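Local coordinates for protein Xaa-Pro dipeptidase (Pyrococcus horikoshii, PDB 1WY2) that probably hydrolyses dipeptides ending in proline, as a homodimeric metallopeptidase with two metal ions in each subunit, at residues V210-A215 / R328-I333. Sequence-based numbering, arbitrary orientation.
Sequences VIDLGA and RIEDTI. With ZN (zinc ion), chain D; ZN (zinc ion), chain E.
Asp212 and Glu330 meet through a metal: Asp212 OD1 and Glu330 OE1 each bind the chain D zinc ion, both at 2.0 Å. Their carboxylates stand almost perpendicular, 85° apart, and the shared cation lets two oxygens that would otherwise repel lie close together. With its chain stretched out, Glu330 also bridges the pair of metals, since its OE2 binds the chain E zinc ion at 2.1 Å. Asp223 joins both ions, and His287 and Glu316 complete the protein ligands of the second, the dinuclear centre of the M24 peptidases; Thr225 OG1 hydrogen-bonds Glu330 OE1. The site illustrates how a second shell positions a first one. NE and NH2 of Arg328 both close on one oxygen of Asp212. Arg328 NH2 lies 2.9 Å from Asp212 OD2, on the anti lone pair, while NE reaches the same OD2 at 3.2 Å from above the carboxylate plane. Both bonds are bent, the NE one more so, with an N-H...O angle of 135°. Asp212 OD2 also leans toward the chain D zinc ion, at a longer 2.7 Å. The arginine starts with CG anti to N, then turns at chi3 (66°), which brings NE and NH2 round to the aspartate. Val210 CG1 covers one guanidinium face near its rim, 3.8 Å from Arg328 NH2. Replacing Arg328 with a methionine would probably cost OD2 both N-H donors and the arginine charge, leaving the Asp212 carboxylate held mainly by the metal. The contact is buried between two antiparallel sheets, joining strand 208-217 to strand 325-336 within the pita-bread fold of the catalytic domain. Strand 220-229 pairs with the former and strand 312-321 with the latter, while helix 130-153 packs against Ile211 and Leu213.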
ATOM      1  N   VAL A 210     -21.233  -4.028  -9.447  1.00 16.71           N
ATOM      2  CA  VAL A 210     -19.928  -4.300 -10.033  1.00 16.36           C
ATOM      3  C   VAL A 210     -19.064  -4.911  -8.934  1.00 16.51           C
ATOM      4  O   VAL A 210     -18.968  -4.361  -7.834  1.00 18.07           O
ATOM      5  CB  VAL A 210     -19.265  -3.001 -10.557  1.00 16.63           C
ATOM      6  CG1 VAL A 210     -17.869  -3.302 -11.107  1.00 17.11           C
ATOM      7  CG2 VAL A 210     -20.131  -2.380 -11.645  1.00 18.16           C
ATOM      8  N   ILE A 211     -18.460  -6.056  -9.238  1.00 15.32           N
ATOM      9  CA  ILE A 211     -17.605  -6.780  -8.297  1.00 16.20           C
ATOM     10  C   ILE A 211     -16.204  -6.863  -8.898  1.00 15.62           C
ATOM     11  O   ILE A 211     -15.974  -7.614  -9.843  1.00 15.81           O
ATOM     12  CB  ILE A 211     -18.141  -8.213  -8.075  1.00 16.80           C
ATOM     13  CG1 ILE A 211     -19.612  -8.154  -7.646  1.00 18.08           C
ATOM     14  CG2 ILE A 211     -17.306  -8.932  -7.018  1.00 18.16           C
ATOM     15  CD1 ILE A 211     -20.349  -9.475  -7.802  1.00 19.39           C
ATOM     16  N   ASP A 212     -15.275  -6.084  -8.351  1.00 16.16           N
ATOM     17  CA  ASP A 212     -13.895  -6.053  -8.836  1.00 15.23           C
ATOM     18  C   ASP A 212     -13.004  -6.416  -7.650  1.00 15.52           C
ATOM     19  O   ASP A 212     -12.962  -5.701  -6.648  1.00 15.67           O
ATOM     20  CB  ASP A 212     -13.560  -4.644  -9.350  1.00 15.48           C
ATOM     21  CG  ASP A 212     -12.276  -4.589 -10.165  1.00 15.58           C
ATOM     22  OD1 ASP A 212     -11.417  -5.487 -10.032  1.00 15.23           O
ATOM     23  OD2 ASP A 212     -12.119  -3.617 -10.935  1.00 17.88           O
ATOM     24  N   LEU A 213     -12.297  -7.534  -7.761  1.00 13.93           N
ATOM     25  CA  LEU A 213     -11.444  -7.989  -6.675  1.00 14.63           C
ATOM     26  C   LEU A 213     -10.259  -8.773  -7.209  1.00 14.12           C
ATOM     27  O   LEU A 213     -10.166  -9.055  -8.407  1.00 14.19           O
ATOM     28  CB  LEU A 213     -12.269  -8.858  -5.707  1.00 14.12           C
ATOM     29  CG  LEU A 213     -12.963 -10.103  -6.277  1.00 16.53           C
ATOM     30  CD1 LEU A 213     -11.970 -11.252  -6.375  1.00 17.11           C
ATOM     31  CD2 LEU A 213     -14.133 -10.506  -5.381  1.00 17.49           C
ATOM     32  N   GLY A 214      -9.345  -9.122  -6.315  1.00 14.84           N
ATOM     33  CA  GLY A 214      -8.184  -9.880  -6.733  1.00 15.19           C
ATOM     34  C   GLY A 214      -7.464 -10.438  -5.527  1.00 15.62           C
ATOM     35  O   GLY A 214      -7.644  -9.958  -4.411  1.00 16.08           O
ATOM     36  N   ALA A 215      -6.646 -11.455  -5.747  1.00 16.22           N
ATOM     37  CA  ALA A 215      -5.908 -12.055  -4.652  1.00 16.61           C
ATOM     38  C   ALA A 215      -4.408 -11.941  -4.862  1.00 16.92           C
ATOM     39  O   ALA A 215      -3.921 -12.053  -5.988  1.00 17.97           O
ATOM     40  CB  ALA A 215      -6.295 -13.525  -4.509  1.00 17.84           C
ATOM     41  N   ARG A 328     -18.860  -3.222 -15.792  1.00 14.99           N
ATOM     42  CA  ARG A 328     -17.479  -3.535 -16.134  1.00 15.49           C
ATOM     43  C   ARG A 328     -17.304  -5.048 -16.093  1.00 15.33           C
ATOM     44  O   ARG A 328     -17.816  -5.722 -15.200  1.00 15.89           O
ATOM     45  CB  ARG A 328     -16.466  -2.884 -15.174  1.00 14.32           C
ATOM     46  CG  ARG A 328     -15.011  -3.288 -15.503  1.00 15.00           C
ATOM     47  CD  ARG A 328     -13.943  -2.408 -14.830  1.00 15.79           C
ATOM     48  NE  ARG A 328     -13.912  -2.509 -13.371  1.00 16.62           N
ATOM     49  CZ  ARG A 328     -14.508  -1.656 -12.541  1.00 17.03           C
ATOM     50  NH1 ARG A 328     -15.196  -0.628 -13.017  1.00 17.37           N
ATOM     51  NH2 ARG A 328     -14.390  -1.811 -11.227  1.00 16.79           N
ATOM     52  N   ILE A 329     -16.608  -5.577 -17.092  1.00 15.27           N
ATOM     53  CA  ILE A 329     -16.326  -7.006 -17.168  1.00 14.94           C
ATOM     54  C   ILE A 329     -14.828  -7.090 -17.413  1.00 14.96           C
ATOM     55  O   ILE A 329     -14.324  -6.564 -18.403  1.00 15.45           O
ATOM     56  CB  ILE A 329     -17.109  -7.669 -18.316  1.00 15.41           C
ATOM     57  CG1 ILE A 329     -18.612  -7.507 -18.058  1.00 16.56           C
ATOM     58  CG2 ILE A 329     -16.739  -9.146 -18.411  1.00 16.97           C
ATOM     59  CD1 ILE A 329     -19.501  -8.005 -19.186  1.00 17.49           C
ATOM     60  N   GLU A 330     -14.121  -7.737 -16.490  1.00 15.18           N
ATOM     61  CA  GLU A 330     -12.669  -7.838 -16.554  1.00 15.19           C
ATOM     62  C   GLU A 330     -12.104  -9.238 -16.361  1.00 15.25           C
ATOM     63  O   GLU A 330     -12.530  -9.973 -15.469  1.00 14.53           O
ATOM     64  CB  GLU A 330     -12.055  -6.913 -15.493  1.00 15.68           C
ATOM     65  CG  GLU A 330     -10.591  -7.201 -15.173  1.00 15.77           C
ATOM     66  CD  GLU A 330     -10.028  -6.299 -14.095  1.00 18.00           C
ATOM     67  OE1 GLU A 330     -10.760  -5.985 -13.133  1.00 16.74           O
ATOM     68  OE2 GLU A 330      -8.843  -5.922 -14.204  1.00 18.72           O
ATOM     69  N   ASP A 331     -11.139  -9.591 -17.206  1.00 15.65           N
ATOM     70  CA  ASP A 331     -10.445 -10.878 -17.121  1.00 15.13           C
ATOM     71  C   ASP A 331      -8.950 -10.602 -17.090  1.00 15.48           C
ATOM     72  O   ASP A 331      -8.493  -9.584 -17.603  1.00 15.21           O
ATOM     73  CB  ASP A 331     -10.687 -11.752 -18.363  1.00 16.52           C
ATOM     74  CG  ASP A 331     -11.980 -12.532 -18.308  1.00 17.48           C
ATOM     75  OD1 ASP A 331     -12.290 -13.104 -17.244  1.00 17.78           O
ATOM     76  OD2 ASP A 331     -12.671 -12.589 -19.350  1.00 18.21           O
ATOM     77  N   THR A 332      -8.195 -11.509 -16.478  1.00 16.28           N
ATOM     78  CA  THR A 332      -6.741 -11.410 -16.495  1.00 15.17           C
ATOM     79  C   THR A 332      -6.442 -12.453 -17.562  1.00 16.18           C
ATOM     80  O   THR A 332      -6.977 -13.563 -17.500  1.00 16.93           O
ATOM     81  CB  THR A 332      -6.100 -11.846 -15.167  1.00 17.08           C
ATOM     82  OG1 THR A 332      -6.365 -10.860 -14.164  1.00 13.80           O
ATOM     83  CG2 THR A 332      -4.585 -11.994 -15.327  1.00 14.74           C
ATOM     84  N   ILE A 333      -5.635 -12.101 -18.555  1.00 16.33           N
ATOM     85  CA  ILE A 333      -5.328 -13.050 -19.617  1.00 17.61           C
ATOM     86  C   ILE A 333      -3.842 -13.169 -19.885  1.00 19.55           C
ATOM     87  O   ILE A 333      -3.055 -12.290 -19.535  1.00 18.58           O
ATOM     88  CB  ILE A 333      -6.030 -12.670 -20.947  1.00 18.43           C
ATOM     89  CG1 ILE A 333      -5.433 -11.376 -21.509  1.00 17.77           C
ATOM     90  CG2 ILE A 333      -7.536 -12.510 -20.714  1.00 17.68           C
ATOM     91  CD1 ILE A 333      -5.883 -11.058 -22.931  1.00 19.98           C
TER
HETATM   92 ZN    ZN D 405     -10.033  -5.192 -11.457  1.00 17.25          ZN
HETATM   93 ZN    ZN E 406      -7.732  -4.335 -13.438  1.00 18.14          ZN